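Local atomic coordinates of DyP-type peroxidase (Thermobifida cellulosilytica, PDB entry 4GS1), a protein that probably uses its haem to reduce hydrogen peroxide while oxidising dyes and related substrates. Residues 45-50 with 318-323; 49-54 with 337-342; 103-108 with 153-158. All coordinates share one frame; numbering follows the deposited sequence.

From the N terminus, the chain passes through the loop 45-50 into strand 50-58; contact 1 begins in this loop and contact 2 on the strand, overlapping at Ala49 and Phe50. Contact 3 comes next: it joins 103-108 to 153-158 and closes a loop of 44 residues within the N-terminal ferredoxin-like domain. It is nested inside the much longer loops closed by contacts 1 and 2, which end on the neighbouring strands 318-328 and 334-344 of the C-terminal sheet. These two bring the N-terminal domain against the haem-binding one. Through Phe50, bonded by its backbone to Ala155, and His52, bonded to Val153, strand 50-58 continues the sheet that contact 3 extends on the far side of 149-155.

Contact 1: 45-50 with 318-323. With HEM (protoporphyrin IX containing Fe), chain F; OXY (oxygen molecule), chain G.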
loop_
_atom_site.group_PDB
_atom_site.type_symbol
_atom_site.label_atom_id
_atom_site.label_comp_id
_atom_site.label_asym_id
_atom_site.label_seq_id
_atom_site.Cartn_x
_atom_site.Cartn_y
_atom_site.Cartn_z
ATOM N N GLY B 45 20.355 -10.450 -2.146
ATOM C CA GLY B 45 20.459 -9.155 -2.798
ATOM C C GLY B 45 19.686 -8.084 -2.054
ATOM O O GLY B 45 19.009 -8.376 -1.064
ATOM N N ARG B 46 19.777 -6.842 -2.523
ATOM C CA ARG B 46 19.002 -5.763 -1.921
ATOM C C ARG B 46 17.516 -6.010 -2.132
ATOM O O ARG B 46 17.086 -6.358 -3.229
ATOM C CB ARG B 46 19.402 -4.407 -2.512
ATOM C CG ARG B 46 20.675 -3.826 -1.904
ATOM C CD ARG B 46 21.078 -2.542 -2.610
ATOM N NE ARG B 46 21.467 -2.795 -3.994
ATOM C CZ ARG B 46 21.655 -1.846 -4.906
ATOM N NH1 ARG B 46 21.484 -0.570 -4.585
ATOM N NH2 ARG B 46 22.007 -2.173 -6.142
ATOM N N ALA B 47 16.728 -5.841 -1.078
ATOM C CA ALA B 47 15.280 -6.031 -1.201
ATOM C C ALA B 47 14.600 -4.754 -1.695
ATOM O O ALA B 47 14.893 -3.664 -1.197
ATOM C CB ALA B 47 14.694 -6.458 0.133
ATOM N N PRO B 48 13.682 -4.881 -2.675
ATOM C CA PRO B 48 12.936 -3.710 -3.151
ATOM C C PRO B 48 11.993 -3.182 -2.080
ATOM O O PRO B 48 11.673 -3.903 -1.132
ATOM C CB PRO B 48 12.118 -4.263 -4.327
ATOM C CG PRO B 48 12.853 -5.503 -4.765
ATOM C CD PRO B 48 13.436 -6.076 -3.502
ATOM N N ALA B 49 11.539 -1.941 -2.232
ATOM C CA ALA B 49 10.735 -1.305 -1.191
ATOM C C ALA B 49 9.318 -1.866 -1.059
ATOM O O ALA B 49 8.690 -1.691 -0.016
ATOM C CB ALA B 49 10.686 0.218 -1.404
ATOM N N PHE B 50 8.809 -2.517 -2.104
ATOM C CA PHE B 50 7.423 -3.018 -2.080
ATOM C C PHE B 50 7.345 -4.500 -2.380
ATOM O O PHE B 50 8.156 -5.029 -3.149
ATOM C CB PHE B 50 6.555 -2.230 -3.079
ATOM C CG PHE B 50 6.552 -0.757 -2.807
ATOM C CD1 PHE B 50 5.664 -0.212 -1.891
ATOM C CD2 PHE B 50 7.472 0.081 -3.430
ATOM C CE1 PHE B 50 5.686 1.146 -1.608
ATOM C CE2 PHE B 50 7.500 1.443 -3.147
ATOM C CZ PHE B 50 6.598 1.971 -2.229
ATOM N N VAL B 318 17.136 -16.153 7.596
ATOM C CA VAL B 318 17.184 -14.809 7.034
ATOM C C VAL B 318 15.783 -14.230 7.056
ATOM O O VAL B 318 14.866 -14.782 6.449
ATOM C CB VAL B 318 17.742 -14.793 5.601
ATOM C CG1 VAL B 318 17.522 -13.432 4.961
ATOM C CG2 VAL B 318 19.232 -15.125 5.626
ATOM N N ARG B 319 15.614 -13.134 7.785
ATOM C CA ARG B 319 14.320 -12.467 7.863
ATOM C C ARG B 319 14.260 -11.353 6.828
ATOM O O ARG B 319 15.097 -10.452 6.833
ATOM C CB ARG B 319 14.093 -11.933 9.287
ATOM C CG ARG B 319 13.837 -13.031 10.315
ATOM C CD ARG B 319 14.039 -12.541 11.752
ATOM N NE ARG B 319 15.430 -12.139 11.983
ATOM C CZ ARG B 319 15.819 -10.931 12.381
ATOM N NH1 ARG B 319 14.926 -9.979 12.637
ATOM N NH2 ARG B 319 17.113 -10.677 12.538
ATOM N N ARG B 320 13.264 -11.421 5.941
ATOM C CA ARG B 320 13.145 -10.479 4.827
ATOM C C ARG B 320 11.703 -9.995 4.798
ATOM O O ARG B 320 10.942 -10.274 3.874
ATOM C CB ARG B 320 13.541 -11.167 3.513
ATOM C CG ARG B 320 13.697 -10.239 2.306
ATOM C CD ARG B 320 14.145 -11.065 1.095
ATOM N NE ARG B 320 14.277 -10.278 -0.132
ATOM C CZ ARG B 320 13.259 -9.975 -0.931
ATOM N NH1 ARG B 320 12.022 -10.355 -0.610
ATOM N NH2 ARG B 320 13.473 -9.272 -2.039
ATOM N N GLY B 321 11.330 -9.282 5.853
ATOM C CA GLY B 321 9.949 -8.888 6.058
ATOM C C GLY B 321 9.605 -7.495 5.578
ATOM O O GLY B 321 10.488 -6.711 5.188
ATOM N N TYR B 322 8.309 -7.189 5.604
ATOM C CA TYR B 322 7.796 -5.911 5.129
ATOM C C TYR B 322 6.756 -5.406 6.110
ATOM O O TYR B 322 6.150 -6.195 6.843
ATOM C CB TYR B 322 7.169 -6.055 3.719
ATOM C CG TYR B 322 8.228 -6.168 2.637
ATOM C CD1 TYR B 322 8.549 -5.078 1.841
ATOM C CD2 TYR B 322 8.921 -7.355 2.440
ATOM C CE1 TYR B 322 9.544 -5.170 0.864
ATOM C CE2 TYR B 322 9.929 -7.453 1.473
ATOM C CZ TYR B 322 10.225 -6.353 0.694
ATOM O OH TYR B 322 11.219 -6.446 -0.262
ATOM N N ASN B 323 6.526 -4.097 6.114
ATOM C CA ASN B 323 5.451 -3.538 6.933
ATOM C C ASN B 323 4.132 -3.624 6.187
ATOM O O ASN B 323 4.105 -3.484 4.963
ATOM C CB ASN B 323 5.760 -2.078 7.242
ATOM C CG ASN B 323 7.118 -1.915 7.875
ATOM O OD1 ASN B 323 7.440 -2.607 8.831
ATOM N ND2 ASN B 323 7.944 -1.047 7.308
HETATM C CHA HEM F . 15.485 -9.974 16.073
HETATM C CHB HEM F . 11.344 -7.477 15.808
HETATM C CHC HEM F . 8.848 -11.591 15.143
HETATM C CHD HEM F . 13.025 -14.070 14.983
HETATM C C1A HEM F . 14.570 -8.958 16.082
HETATM C C2A HEM F . 14.887 -7.572 16.322
HETATM C C3A HEM F . 13.738 -6.885 16.249
HETATM C C4A HEM F . 12.674 -7.811 15.955
HETATM C CMA HEM F . 13.553 -5.359 16.433
HETATM C CAA HEM F . 16.313 -7.028 16.611
HETATM C CBA HEM F . 17.023 -6.552 15.332
HETATM C CGA HEM F . 17.415 -7.690 14.429
HETATM O O1A HEM F . 18.422 -8.395 14.740
HETATM O O2A HEM F . 16.739 -7.886 13.387
HETATM C C1B HEM F . 10.314 -8.371 15.627
HETATM C C2B HEM F . 8.910 -8.026 15.590
HETATM C C3B HEM F . 8.209 -9.159 15.419
HETATM C C4B HEM F . 9.152 -10.258 15.326
HETATM C CMB HEM F . 8.394 -6.578 15.768
HETATM C CAB HEM F . 6.676 -9.354 15.294
HETATM C CBB HEM F . 5.843 -8.372 14.894
HETATM C C1C HEM F . 9.766 -12.622 15.045
HETATM C C2C HEM F . 9.463 -14.033 14.846
HETATM C C3C HEM F . 10.625 -14.714 14.786
HETATM C C4C HEM F . 11.687 -13.754 14.975
HETATM C CMC HEM F . 8.033 -14.592 14.681
HETATM C CAC HEM F . 10.912 -16.229 14.594
HETATM C CBC HEM F . 10.043 -17.211 14.845
HETATM C C1D HEM F . 14.048 -13.195 15.238
HETATM C C2D HEM F . 15.446 -13.555 15.219
HETATM C C3D HEM F . 16.204 -12.291 15.570
HETATM C C4D HEM F . 15.199 -11.272 15.748
HETATM C CMD HEM F . 16.069 -14.940 14.924
HETATM C CAD HEM F . 17.730 -12.145 15.684
HETATM C CBD HEM F . 18.197 -12.651 17.050
HETATM C CGD HEM F . 19.705 -12.530 17.101
HETATM O O1D HEM F . 20.210 -11.495 17.617
HETATM O O2D HEM F . 20.406 -13.449 16.600
HETATM N NA HEM F . 13.210 -9.090 15.857
HETATM N NB HEM F . 10.431 -9.744 15.467
HETATM N NC HEM F . 11.143 -12.484 15.138
HETATM N ND HEM F . 13.937 -11.836 15.549
HETATM FE FE HEM F . 12.184 -10.812 15.606
HETATM O O1 OXY G . 12.154 -10.203 13.283
HETATM O O2 OXY G . 11.720 -9.624 11.996
HETATM O O HOH W 1 17.156 -9.618 0.289
HETATM O O HOH W 2 16.142 -9.113 -2.891
HETATM O O HOH W 3 10.001 -7.127 -2.615
#
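Tyr322 and Arg320 reach out from strand 318-328 of the C-terminal ferredoxin-like sheet, Arg320 at its break, to Ala47 and Pro48, in the loop that leads into the first strand of the N-terminal one, so the contact joins the two domains of the DyP fold. From CB, which points toward 45-50, Tyr322 sets CG anti to its carbonyl carbon (chi1 -76°). The ring then advances edge-first: CD1 passes Ala49 O, and CE1 comes to 3.2 Å from Pro48 O. At the tip, Tyr322 OH donates to Pro48 O at 2.7 Å, tilted 16° from the carbonyl plane. The methyl of Ala47 leans in, its CB 3.5 Å from Tyr322 OH. Arg186 adds a cation-pi contact to the ring. Arg320 runs extended from CG to NE and lays one guanidinium face over Ala47 CB; its NH2 comes within 3.5 Å of Pro48 CD. Two waters lie in plane at its edge. Water 1 accepts from NE at 3.0 Å and links it to Gly45 O, while water 2 joins NH2 to Arg46 O. The preceding residue, Arg319, turns the other way, to the haem. Bent at chi3 (-63°), it brings HEM C4D 3.3 Å above the centre of its guanidinium, while NH1 and NH2 both donate to propionate oxygen O2A. NH1 also makes a weak bond, 2.9 Å long, to O1 of the oxygen molecule bound to the iron. With a leucine here the guanidinium is gone, which would probably leave O2A without these two donors and the oxygen molecule without its NH1 partner. Back at the domain junction, water 3 donates to Phe50 O and, at 2.7 Å, to Tyr322 OH.

Contact 2: 49-54 with 337-342; sequences AFVHVI and GLLFMA. With HEM (protoporphyrin IX containing Fe), chain F.
No flat group enters between Val51 and Val53 on one strand and Leu339 and Met341 on the other; Phe50 and His52 lie behind the first strand, Phe340 behind the second. Phe340 turns toward the haem, on the side where the oxygen molecule binds. One face carries HEM CMC, 3.9 Å above the ring plane and displaced toward the rim, and Phe340 CE1 comes to 3.4 Å from HEM C2C. Leu338, beside it, sets CD2 against the neighbouring pyrrole. His52 faces away from 337-342, with Ile54 CD1 4.2 Å above one face of its imidazole, again toward the rim; its NE2 shares a weak hydrogen bond with Ser181 OG. Between the strands the packing is purely apolar. Val51 CG1 occupies the crowded position between the backbone N and the carbonyl carbon (chi1 78°) and meets Leu339 CD2 tip to tip at 3.9 Å. Leu339 CD2 also lies 4.1 Å from Val53 CG2, so one methyl spans both valines. Met341, bent at chi3 (-87°), and Val53 lie antiparallel alongside each other, SD 3.8 Å from Val53 CG2. The axes of 50-54 and 337-342 come within 10.4 Å, their directions 73° apart; here the two sheets pack through side chains, with no hydrogen bond between 49-54 and 337-342. Around them, Leu339 and Met341 also touch Val244 and Leu242 of strand 240-249, Val53 touches Trp180 of strand 176-185, and helix 158-172 covers the reverse of the N-terminal sheet at Phe50, His52 and Ile54.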
loop_
_atom_site.group_PDB
_atom_site.type_symbol
_atom_site.label_atom_id
_atom_site.label_comp_id
_atom_site.label_asym_id
_atom_site.label_seq_id
_atom_site.Cartn_x
_atom_site.Cartn_y
_atom_site.Cartn_z
ATOM N N ALA B 49 11.539 -1.941 -2.232
ATOM C CA ALA B 49 10.735 -1.305 -1.191
ATOM C C ALA B 49 9.318 -1.866 -1.059
ATOM O O ALA B 49 8.690 -1.691 -0.016
ATOM C CB ALA B 49 10.686 0.218 -1.404
ATOM N N PHE B 50 8.809 -2.517 -2.104
ATOM C CA PHE B 50 7.423 -3.018 -2.080
ATOM C C PHE B 50 7.345 -4.500 -2.380
ATOM O O PHE B 50 8.156 -5.029 -3.149
ATOM C CB PHE B 50 6.555 -2.230 -3.079
ATOM C CG PHE B 50 6.552 -0.757 -2.807
ATOM C CD1 PHE B 50 5.664 -0.212 -1.891
ATOM C CD2 PHE B 50 7.472 0.081 -3.430
ATOM C CE1 PHE B 50 5.686 1.146 -1.608
ATOM C CE2 PHE B 50 7.500 1.443 -3.147
ATOM C CZ PHE B 50 6.598 1.971 -2.229
ATOM N N VAL B 51 6.358 -5.168 -1.778
ATOM C CA VAL B 51 6.118 -6.589 -2.033
ATOM C C VAL B 51 4.623 -6.873 -2.121
ATOM O O VAL B 51 3.813 -6.164 -1.532
ATOM C CB VAL B 51 6.747 -7.492 -0.927
ATOM C CG1 VAL B 51 5.881 -7.497 0.354
ATOM C CG2 VAL B 51 6.947 -8.925 -1.432
ATOM N N HIS B 52 4.262 -7.893 -2.891
ATOM C CA HIS B 52 2.899 -8.420 -2.865
ATOM C C HIS B 52 3.060 -9.927 -2.815
ATOM O O HIS B 52 3.614 -10.534 -3.737
ATOM C CB HIS B 52 2.108 -7.974 -4.112
ATOM C CG HIS B 52 0.617 -8.042 -3.949
ATOM N ND1 HIS B 52 -0.251 -7.248 -4.682
ATOM C CD2 HIS B 52 -0.166 -8.812 -3.153
ATOM C CE1 HIS B 52 -1.494 -7.522 -4.337
ATOM N NE2 HIS B 52 -1.476 -8.468 -3.408
ATOM N N VAL B 53 2.625 -10.530 -1.709
ATOM C CA VAL B 53 2.698 -11.977 -1.565
ATOM C C VAL B 53 1.322 -12.532 -1.855
ATOM O O VAL B 53 0.336 -12.062 -1.290
ATOM C CB VAL B 53 3.139 -12.360 -0.145
ATOM C CG1 VAL B 53 3.144 -13.873 0.015
ATOM C CG2 VAL B 53 4.533 -11.813 0.118
ATOM N N ILE B 54 1.246 -13.498 -2.764
ATOM C CA ILE B 54 -0.047 -14.054 -3.160
ATOM C C ILE B 54 -0.029 -15.567 -3.042
ATOM O O ILE B 54 0.825 -16.232 -3.633
ATOM C CB ILE B 54 -0.400 -13.683 -4.621
ATOM C CG1 ILE B 54 -0.247 -12.175 -4.835
ATOM C CG2 ILE B 54 -1.839 -14.114 -4.954
ATOM C CD1 ILE B 54 0.278 -11.801 -6.197
ATOM N N GLY B 337 0.910 -4.117 10.801
ATOM C CA GLY B 337 1.875 -4.969 11.470
ATOM C C GLY B 337 3.064 -5.348 10.616
ATOM O O GLY B 337 3.516 -4.576 9.753
ATOM N N LEU B 338 3.571 -6.550 10.856
ATOM C CA LEU B 338 4.731 -7.051 10.134
ATOM C C LEU B 338 4.331 -8.231 9.275
ATOM O O LEU B 338 3.760 -9.203 9.766
ATOM C CB LEU B 338 5.816 -7.475 11.126
ATOM C CG LEU B 338 7.107 -8.058 10.560
ATOM C CD1 LEU B 338 7.858 -6.995 9.756
ATOM C CD2 LEU B 338 7.973 -8.573 11.706
ATOM N N LEU B 339 4.605 -8.115 7.983
ATOM C CA LEU B 339 4.534 -9.246 7.076
ATOM C C LEU B 339 5.894 -9.938 7.219
ATOM O O LEU B 339 6.879 -9.618 6.539
ATOM C CB LEU B 339 4.217 -8.767 5.647
ATOM C CG LEU B 339 4.432 -9.730 4.474
ATOM C CD1 LEU B 339 3.810 -11.069 4.767
ATOM C CD2 LEU B 339 3.826 -9.144 3.203
ATOM N N PHE B 340 5.941 -10.877 8.158
ATOM C CA PHE B 340 7.161 -11.589 8.514
ATOM C C PHE B 340 7.450 -12.674 7.468
ATOM O O PHE B 340 6.563 -13.451 7.101
ATOM C CB PHE B 340 6.968 -12.212 9.909
ATOM C CG PHE B 340 8.116 -13.074 10.372
ATOM C CD1 PHE B 340 9.105 -12.548 11.186
ATOM C CD2 PHE B 340 8.183 -14.425 10.025
ATOM C CE1 PHE B 340 10.169 -13.343 11.628
ATOM C CE2 PHE B 340 9.240 -15.225 10.462
ATOM C CZ PHE B 340 10.232 -14.684 11.262
ATOM N N MET B 341 8.685 -12.715 6.974
ATOM C CA MET B 341 9.087 -13.738 6.010
ATOM C C MET B 341 10.471 -14.274 6.343
ATOM O O MET B 341 11.470 -13.559 6.242
ATOM C CB MET B 341 9.030 -13.178 4.589
ATOM C CG MET B 341 7.602 -12.960 4.110
ATOM S SD MET B 341 7.548 -12.562 2.360
ATOM C CE MET B 341 7.749 -10.847 2.473
ATOM N N ALA B 342 10.523 -15.532 6.770
ATOM C CA ALA B 342 11.798 -16.147 7.138
ATOM C C ALA B 342 12.222 -17.154 6.084
ATOM O O ALA B 342 11.421 -17.992 5.667
ATOM C CB ALA B 342 11.692 -16.830 8.492
HETATM C CHA HEM F . 15.485 -9.974 16.073
HETATM C CHB HEM F . 11.344 -7.477 15.808
HETATM C CHC HEM F . 8.848 -11.591 15.143
HETATM C CHD HEM F . 13.025 -14.070 14.983
HETATM C C1A HEM F . 14.570 -8.958 16.082
HETATM C C2A HEM F . 14.887 -7.572 16.322
HETATM C C3A HEM F . 13.738 -6.885 16.249
HETATM C C4A HEM F . 12.674 -7.811 15.955
HETATM C CMA HEM F . 13.553 -5.359 16.433
HETATM C CAA HEM F . 16.313 -7.028 16.611
HETATM C CBA HEM F . 17.023 -6.552 15.332
HETATM C CGA HEM F . 17.415 -7.690 14.429
HETATM O O1A HEM F . 18.422 -8.395 14.740
HETATM O O2A HEM F . 16.739 -7.886 13.387
HETATM C C1B HEM F . 10.314 -8.371 15.627
HETATM C C2B HEM F . 8.910 -8.026 15.590
HETATM C C3B HEM F . 8.209 -9.159 15.419
HETATM C C4B HEM F . 9.152 -10.258 15.326
HETATM C CMB HEM F . 8.394 -6.578 15.768
HETATM C CAB HEM F . 6.676 -9.354 15.294
HETATM C CBB HEM F . 5.843 -8.372 14.894
HETATM C C1C HEM F . 9.766 -12.622 15.045
HETATM C C2C HEM F . 9.463 -14.033 14.846
HETATM C C3C HEM F . 10.625 -14.714 14.786
HETATM C C4C HEM F . 11.687 -13.754 14.975
HETATM C CMC HEM F . 8.033 -14.592 14.681
HETATM C CAC HEM F . 10.912 -16.229 14.594
HETATM C CBC HEM F . 10.043 -17.211 14.845
HETATM C C1D HEM F . 14.048 -13.195 15.238
HETATM C C2D HEM F . 15.446 -13.555 15.219
HETATM C C3D HEM F . 16.204 -12.291 15.570
HETATM C C4D HEM F . 15.199 -11.272 15.748
HETATM C CMD HEM F . 16.069 -14.940 14.924
HETATM C CAD HEM F . 17.730 -12.145 15.684
HETATM C CBD HEM F . 18.197 -12.651 17.050
HETATM C CGD HEM F . 19.705 -12.530 17.101
HETATM O O1D HEM F . 20.210 -11.495 17.617
HETATM O O2D HEM F . 20.406 -13.449 16.600
HETATM N NA HEM F . 13.210 -9.090 15.857
HETATM N NB HEM F . 10.431 -9.744 15.467
HETATM N NC HEM F . 11.143 -12.484 15.138
HETATM N ND HEM F . 13.937 -11.836 15.549
HETATM FE FE HEM F . 12.184 -10.812 15.606
#

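Contact 3: 103-108 with 153-158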
loop_
_atom_site.group_PDB
_atom_site.type_symbol
_atom_site.label_atom_id
_atom_site.label_comp_id
_atom_site.label_asym_id
_atom_site.label_seq_id
_atom_site.Cartn_x
_atom_site.Cartn_y
_atom_site.Cartn_z
ATOM N N ALA B 103 12.836 -0.692 -11.831
ATOM C CA ALA B 103 12.490 -0.729 -10.406
ATOM C C ALA B 103 12.723 -2.079 -9.723
ATOM O O ALA B 103 11.957 -2.466 -8.832
ATOM C CB ALA B 103 11.036 -0.280 -10.205
ATOM N N SER B 104 13.787 -2.775 -10.126
ATOM C CA SER B 104 14.220 -4.000 -9.442
ATOM C C SER B 104 13.136 -5.073 -9.375
ATOM O O SER B 104 13.072 -5.831 -8.399
ATOM C CB SER B 104 14.706 -3.687 -8.020
ATOM O OG SER B 104 15.873 -2.872 -8.049
ATOM N N LEU B 105 12.291 -5.136 -10.403
ATOM C CA LEU B 105 11.158 -6.072 -10.408
ATOM C C LEU B 105 11.640 -7.512 -10.332
ATOM O O LEU B 105 12.490 -7.928 -11.114
ATOM C CB LEU B 105 10.301 -5.864 -11.660
ATOM C CG LEU B 105 9.147 -6.840 -11.870
ATOM C CD1 LEU B 105 8.184 -6.762 -10.686
ATOM C CD2 LEU B 105 8.423 -6.508 -13.177
ATOM N N MET B 106 11.102 -8.266 -9.378
ATOM C CA MET B 106 11.516 -9.648 -9.177
ATOM C C MET B 106 10.336 -10.533 -8.806
ATOM O O MET B 106 9.430 -10.100 -8.084
ATOM C CB MET B 106 12.607 -9.731 -8.097
ATOM C CG MET B 106 12.276 -8.976 -6.803
ATOM S SD MET B 106 13.582 -9.128 -5.541
ATOM C CE MET B 106 14.933 -8.240 -6.301
ATOM N N VAL B 107 10.363 -11.772 -9.299
ATOM C CA VAL B 107 9.288 -12.744 -9.095
ATOM C C VAL B 107 9.844 -14.041 -8.502
ATOM O O VAL B 107 10.803 -14.613 -9.037
ATOM C CB VAL B 107 8.561 -13.071 -10.435
ATOM C CG1 VAL B 107 7.407 -14.039 -10.194
ATOM C CG2 VAL B 107 8.042 -11.796 -11.091
ATOM N N THR B 108 9.247 -14.492 -7.397
ATOM C CA THR B 108 9.601 -15.747 -6.738
ATOM C C THR B 108 8.428 -16.716 -6.819
ATOM O O THR B 108 7.287 -16.320 -6.580
ATOM C CB THR B 108 9.878 -15.523 -5.243
ATOM O OG1 THR B 108 10.644 -14.326 -5.064
ATOM C CG2 THR B 108 10.626 -16.720 -4.640
ATOM N N VAL B 153 6.015 -11.144 -5.414
ATOM C CA VAL B 153 6.366 -10.180 -6.446
ATOM C C VAL B 153 6.886 -8.936 -5.745
ATOM O O VAL B 153 6.255 -8.440 -4.815
ATOM C CB VAL B 153 5.152 -9.833 -7.334
ATOM C CG1 VAL B 153 5.611 -9.095 -8.591
ATOM C CG2 VAL B 153 4.375 -11.094 -7.722
ATOM N N GLY B 154 8.044 -8.434 -6.167
ATOM C CA GLY B 154 8.622 -7.282 -5.505
ATOM C C GLY B 154 9.083 -6.239 -6.504
ATOM O O GLY B 154 9.480 -6.574 -7.610
ATOM N N ALA B 155 9.028 -4.973 -6.112
ATOM C CA ALA B 155 9.549 -3.896 -6.949
ATOM C C ALA B 155 9.778 -2.661 -6.115
ATOM O O ALA B 155 9.232 -2.542 -5.024
ATOM C CB ALA B 155 8.592 -3.594 -8.092
ATOM N N GLU B 156 10.583 -1.738 -6.628
ATOM C CA GLU B 156 10.876 -0.498 -5.912
ATOM C C GLU B 156 9.780 0.543 -6.158
ATOM O O GLU B 156 9.791 1.616 -5.557
ATOM C CB GLU B 156 12.250 0.038 -6.352
ATOM C CG GLU B 156 12.793 1.251 -5.570
ATOM C CD GLU B 156 13.181 0.935 -4.130
ATOM O OE1 GLU B 156 13.308 -0.255 -3.770
ATOM O OE2 GLU B 156 13.375 1.894 -3.350
ATOM N N ASP B 157 8.824 0.214 -7.026
ATOM C CA ASP B 157 7.737 1.140 -7.353
ATOM C C ASP B 157 6.390 0.419 -7.302
ATOM O O ASP B 157 6.278 -0.695 -7.809
ATOM C CB ASP B 157 7.958 1.745 -8.743
ATOM C CG ASP B 157 6.900 2.753 -9.098
ATOM O OD1 ASP B 157 7.076 3.945 -8.760
ATOM O OD2 ASP B 157 5.874 2.352 -9.692
ATOM N N PRO B 158 5.368 1.045 -6.682
ATOM C CA PRO B 158 4.092 0.345 -6.485
ATOM C C PRO B 158 3.280 0.161 -7.773
ATOM O O PRO B 158 2.468 -0.761 -7.842
ATOM C CB PRO B 158 3.341 1.260 -5.501
ATOM C CG PRO B 158 3.888 2.642 -5.809
ATOM C CD PRO B 158 5.359 2.389 -6.063
#
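Met106 and Gly154 form an antiparallel hydrogen-bonded pair where strand 106-111, the edge strand of the N-terminal sheet within this chain, joins strand 149-155. Met106 N donates to Gly154 O and Gly154 N returns a bond to Met106 O, each 2.9 Å. Next along is the non-hydrogen-bonded pair Val107 and Val153, and Val153 CA adds a CA-H...O contact to Met106 O. These are the second and third strands of a ferredoxin-like βαββαβ domain, antiparallel in the order 2-3-1-4. Leu105, with CG anti to its backbone N (chi1 175°), lies alongside Val153 on the face covered by helices 66-90 and 158-172; its CD1 stands 4.1 Å from Val153 CG1 and 3.3 Å from Gly154 O. Met106 projects from the other face, against Pro48. Before the strand begins, Ala103 O takes a bond of 2.7 Å from Glu156 N, 165° at the hydrogen, and Ala103 CB packs on Asp157 CB at 4.0 Å. The carboxylate of Glu156 turns away to Ala49 N and Ala189 N. Asp157 is the N-cap of helix 158-172: OD2 accepts from Met159 N and Val160 N, while OD1 takes Thr188 N of the second subunit.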